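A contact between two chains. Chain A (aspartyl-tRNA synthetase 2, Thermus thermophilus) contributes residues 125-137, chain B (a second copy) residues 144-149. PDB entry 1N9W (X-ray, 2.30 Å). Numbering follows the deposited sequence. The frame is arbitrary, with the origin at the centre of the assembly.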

# COMPACT_ATOMS: atom_id res chain seq x y z
N LEU A 125 -6.59 9.50 -10.95
CA LEU A 125 -6.36 8.24 -10.27
C LEU A 125 -4.99 7.69 -10.56
O LEU A 125 -4.35 7.05 -9.71
CB LEU A 125 -7.41 7.21 -10.68
CG LEU A 125 -8.88 7.60 -10.51
CD1 LEU A 125 -9.76 6.37 -10.73
CD2 LEU A 125 -9.09 8.15 -9.12
N LYS A 126 -4.53 7.91 -11.78
CA LYS A 126 -3.22 7.42 -12.18
C LYS A 126 -2.18 8.26 -11.45
O LYS A 126 -1.16 7.75 -11.00
CB LYS A 126 -3.06 7.54 -13.70
CG LYS A 126 -2.18 6.48 -14.34
CD LYS A 126 -0.71 6.82 -14.27
CE LYS A 126 0.10 5.87 -15.15
NZ LYS A 126 -0.07 4.44 -14.76
N VAL A 127 -2.44 9.56 -11.31
CA VAL A 127 -1.49 10.43 -10.61
C VAL A 127 -1.39 10.02 -9.14
O VAL A 127 -0.29 9.87 -8.60
CB VAL A 127 -1.91 11.92 -10.73
CG1 VAL A 127 -1.01 12.79 -9.87
CG2 VAL A 127 -1.79 12.37 -12.19
N GLN A 128 -2.54 9.81 -8.50
CA GLN A 128 -2.56 9.42 -7.09
C GLN A 128 -1.72 8.16 -6.84
O GLN A 128 -0.95 8.09 -5.88
CB GLN A 128 -4.00 9.18 -6.63
CG GLN A 128 -4.14 9.06 -5.12
CD GLN A 128 -5.59 9.08 -4.70
OE1 GLN A 128 -6.26 8.05 -4.69
NE2 GLN A 128 -6.09 10.26 -4.37
N ALA A 129 -1.86 7.16 -7.72
CA ALA A 129 -1.09 5.93 -7.57
C ALA A 129 0.40 6.25 -7.58
O ALA A 129 1.18 5.65 -6.84
CB ALA A 129 -1.42 4.96 -8.70
N ALA A 130 0.79 7.21 -8.40
CA ALA A 130 2.21 7.61 -8.46
C ALA A 130 2.62 8.31 -7.17
O ALA A 130 3.69 8.04 -6.62
CB ALA A 130 2.45 8.52 -9.67
N LEU A 131 1.76 9.21 -6.69
CA LEU A 131 2.01 9.95 -5.45
C LEU A 131 2.24 8.93 -4.32
O LEU A 131 3.23 9.02 -3.58
CB LEU A 131 0.80 10.86 -5.13
CG LEU A 131 0.52 12.02 -6.11
CD1 LEU A 131 -0.83 12.69 -5.86
CD2 LEU A 131 1.65 13.03 -5.97
N VAL A 132 1.35 7.94 -4.21
CA VAL A 132 1.48 6.94 -3.16
C VAL A 132 2.76 6.11 -3.33
O VAL A 132 3.42 5.77 -2.35
CB VAL A 132 0.23 6.01 -3.12
CG1 VAL A 132 0.28 5.09 -1.90
CG2 VAL A 132 -1.02 6.87 -3.08
N ARG A 133 3.12 5.80 -4.58
CA ARG A 133 4.35 5.04 -4.81
C ARG A 133 5.55 5.87 -4.31
O ARG A 133 6.46 5.34 -3.68
CB ARG A 133 4.54 4.72 -6.31
CG ARG A 133 5.78 3.88 -6.61
CD ARG A 133 6.02 3.79 -8.11
NE ARG A 133 4.84 3.27 -8.78
CZ ARG A 133 4.19 3.89 -9.76
NH1 ARG A 133 4.61 5.07 -10.19
NH2 ARG A 133 3.10 3.33 -10.28
N GLY A 134 5.52 7.17 -4.57
CA GLY A 134 6.61 8.03 -4.12
C GLY A 134 6.66 8.09 -2.60
O GLY A 134 7.74 8.06 -1.98
N PHE A 135 5.48 8.16 -2.01
CA PHE A 135 5.30 8.19 -0.56
C PHE A 135 5.96 6.96 0.09
O PHE A 135 6.78 7.09 0.98
CB PHE A 135 3.80 8.22 -0.25
CG PHE A 135 3.47 8.14 1.21
CD1 PHE A 135 3.51 9.28 2.01
CD2 PHE A 135 3.07 6.93 1.77
CE1 PHE A 135 3.13 9.22 3.34
CE2 PHE A 135 2.69 6.86 3.11
CZ PHE A 135 2.73 8.01 3.90
N ARG A 136 5.59 5.76 -0.36
CA ARG A 136 6.16 4.57 0.22
C ARG A 136 7.67 4.46 -0.05
O ARG A 136 8.44 4.07 0.83
CB ARG A 136 5.47 3.30 -0.29
CG ARG A 136 3.99 3.18 0.09
CD ARG A 136 3.54 1.73 -0.04
NE ARG A 136 2.08 1.60 -0.01
CZ ARG A 136 1.29 1.66 -1.08
NH1 ARG A 136 1.83 1.84 -2.29
NH2 ARG A 136 -0.02 1.55 -0.94
N ARG A 137 8.09 4.83 -1.26
CA ARG A 137 9.51 4.75 -1.62
C ARG A 137 10.39 5.64 -0.75
O ARG A 137 11.43 5.18 -0.28
CB ARG A 137 9.70 5.13 -3.10
CG ARG A 137 11.16 5.03 -3.58
CD ARG A 137 11.28 5.53 -5.01
NE ARG A 137 10.61 4.63 -5.94
CZ ARG A 137 10.24 4.96 -7.17
NH1 ARG A 137 10.47 6.19 -7.63
NH2 ARG A 137 9.64 4.07 -7.95
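Chain B (144-149) FTEIFT

Glu B146 is engaged by the helix of chain A through every polar group it has, partly by direct contact and partly through three waters. Its carboxylate meets the guanidinium of Arg A136 in a two-pronged salt bridge: NH1 of Arg A136 donates to OE1 of Glu B146 at 2.9 Å with a nearly straight N-H...O angle of 164°, and NH2 of Arg A136 donates to OE2 of Glu B146 at 3.0 Å with a more bent angle of 137°. OE1 lies at the edge of the guanidinium, near its plane, as a hydrogen bond from NH1 requires. Both side chains are extended enough to meet, Glu B146 with chi1 and chi2 in t and Arg A136 with m, t, t for its first three angles.

The waters tie the same residue to helical backbone and side chain. Water 1 donates to O of Leu A125 (2.9 Å) and to O of Glu B146 (2.6 Å), and water 2 donates to O of Ala A129 (2.9 Å) and to OE1 of Glu B146 (2.6 Å). These two helical carbonyls thus take part in the contact without the helix opening, since each also accepts its i+4 amide, Ala A129 N to Leu A125 O at 3.2 Å and Arg A133 N to Ala A129 O at 3.0 Å. Water 3 accepts from N of Glu B146 (3.0 Å) and, weakly, from NH2 of Arg A133 (3.1 Å).

Chain A is helical throughout 125-137, whereas chain B is extended and runs across the helix rather than along it, with strand geometry at Thr B145 and Glu B146. The backbones come closest where the small Ala A129 faces Glu B146, their CA atoms 5.6 Å apart; CB of Ala A129 lies 3.7 Å from O of Glu B146 and 4.1 Å from CG2 of Thr B145. On the N-terminal side of this point along the helix, the CA-to-CB bond of Lys A126 points sideways, but the end of its side chain comes nearer, bringing NZ to 3.4 Å from OG1 of Thr B145.

Phe B148 makes a second, largely apolar contact. Its CA-to-CB bond points toward the helix, and its ring atom CZ packs 4.0 Å from CG2 of Val A132, while CD1 lies 3.9 Å from OE1 of Gln A128. Between Glu B146 and Phe B148 the chain turns the side chain of Ile B147 off the contact: its CA-to-CB bond points sideways and its end leads away. The CA-to-CB bond of Phe B144 points away, leaving Thr B145, Glu B146 and Phe B148 with nearly all of chain B's share of the 377 Å² buried between the stretches, both sides summed.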

# COMPACT_ATOMS: atom_id res chain seq x y z
N PHE B 144 0.90 -2.20 -14.07
CA PHE B 144 -0.35 -2.26 -13.33
C PHE B 144 -0.52 -0.93 -12.62
O PHE B 144 0.46 -0.22 -12.38
CB PHE B 144 -0.32 -3.37 -12.27
CG PHE B 144 -0.59 -4.73 -12.82
CD1 PHE B 144 0.30 -5.33 -13.70
CD2 PHE B 144 -1.74 -5.43 -12.44
CE1 PHE B 144 0.05 -6.60 -14.21
CE2 PHE B 144 -2.00 -6.70 -12.95
CZ PHE B 144 -1.10 -7.29 -13.83
N THR B 145 -1.76 -0.58 -12.30
CA THR B 145 -2.04 0.66 -11.59
C THR B 145 -2.74 0.33 -10.26
O THR B 145 -3.77 -0.34 -10.24
CB THR B 145 -2.95 1.60 -12.43
OG1 THR B 145 -2.22 2.09 -13.56
CG2 THR B 145 -3.41 2.79 -11.60
N GLU B 146 -2.14 0.78 -9.15
CA GLU B 146 -2.70 0.54 -7.82
C GLU B 146 -4.00 1.34 -7.69
O GLU B 146 -4.05 2.51 -8.06
CB GLU B 146 -1.72 0.96 -6.73
CG GLU B 146 -2.28 0.91 -5.30
CD GLU B 146 -1.20 0.91 -4.22
OE1 GLU B 146 -0.17 1.59 -4.39
OE2 GLU B 146 -1.40 0.22 -3.19
N ILE B 147 -5.04 0.69 -7.18
CA ILE B 147 -6.31 1.36 -7.00
C ILE B 147 -6.75 1.28 -5.55
O ILE B 147 -6.22 0.50 -4.76
CB ILE B 147 -7.42 0.72 -7.85
CG1 ILE B 147 -7.61 -0.74 -7.42
CG2 ILE B 147 -7.06 0.85 -9.33
CD1 ILE B 147 -8.62 -1.50 -8.25
N PHE B 148 -7.74 2.10 -5.22
CA PHE B 148 -8.29 2.17 -3.88
C PHE B 148 -9.81 2.20 -3.98
O PHE B 148 -10.39 3.22 -4.36
CB PHE B 148 -7.77 3.42 -3.17
CG PHE B 148 -6.27 3.56 -3.26
CD1 PHE B 148 -5.68 4.17 -4.37
CD2 PHE B 148 -5.45 3.05 -2.27
CE1 PHE B 148 -4.29 4.23 -4.48
CE2 PHE B 148 -4.06 3.11 -2.37
CZ PHE B 148 -3.48 3.71 -3.48
N THR B 149 -10.45 1.08 -3.66
CA THR B 149 -11.90 0.97 -3.74
C THR B 149 -12.58 1.03 -2.37
O THR B 149 -11.93 0.86 -1.34
CB THR B 149 -12.33 -0.33 -4.47
OG1 THR B 149 -11.82 -1.47 -3.76
CG2 THR B 149 -11.79 -0.34 -5.90
O HOH W 1 -5.23 4.77 -8.19
O HOH W 2 0.92 2.83 -6.41
O HOH W 3 0.72 1.79 -9.00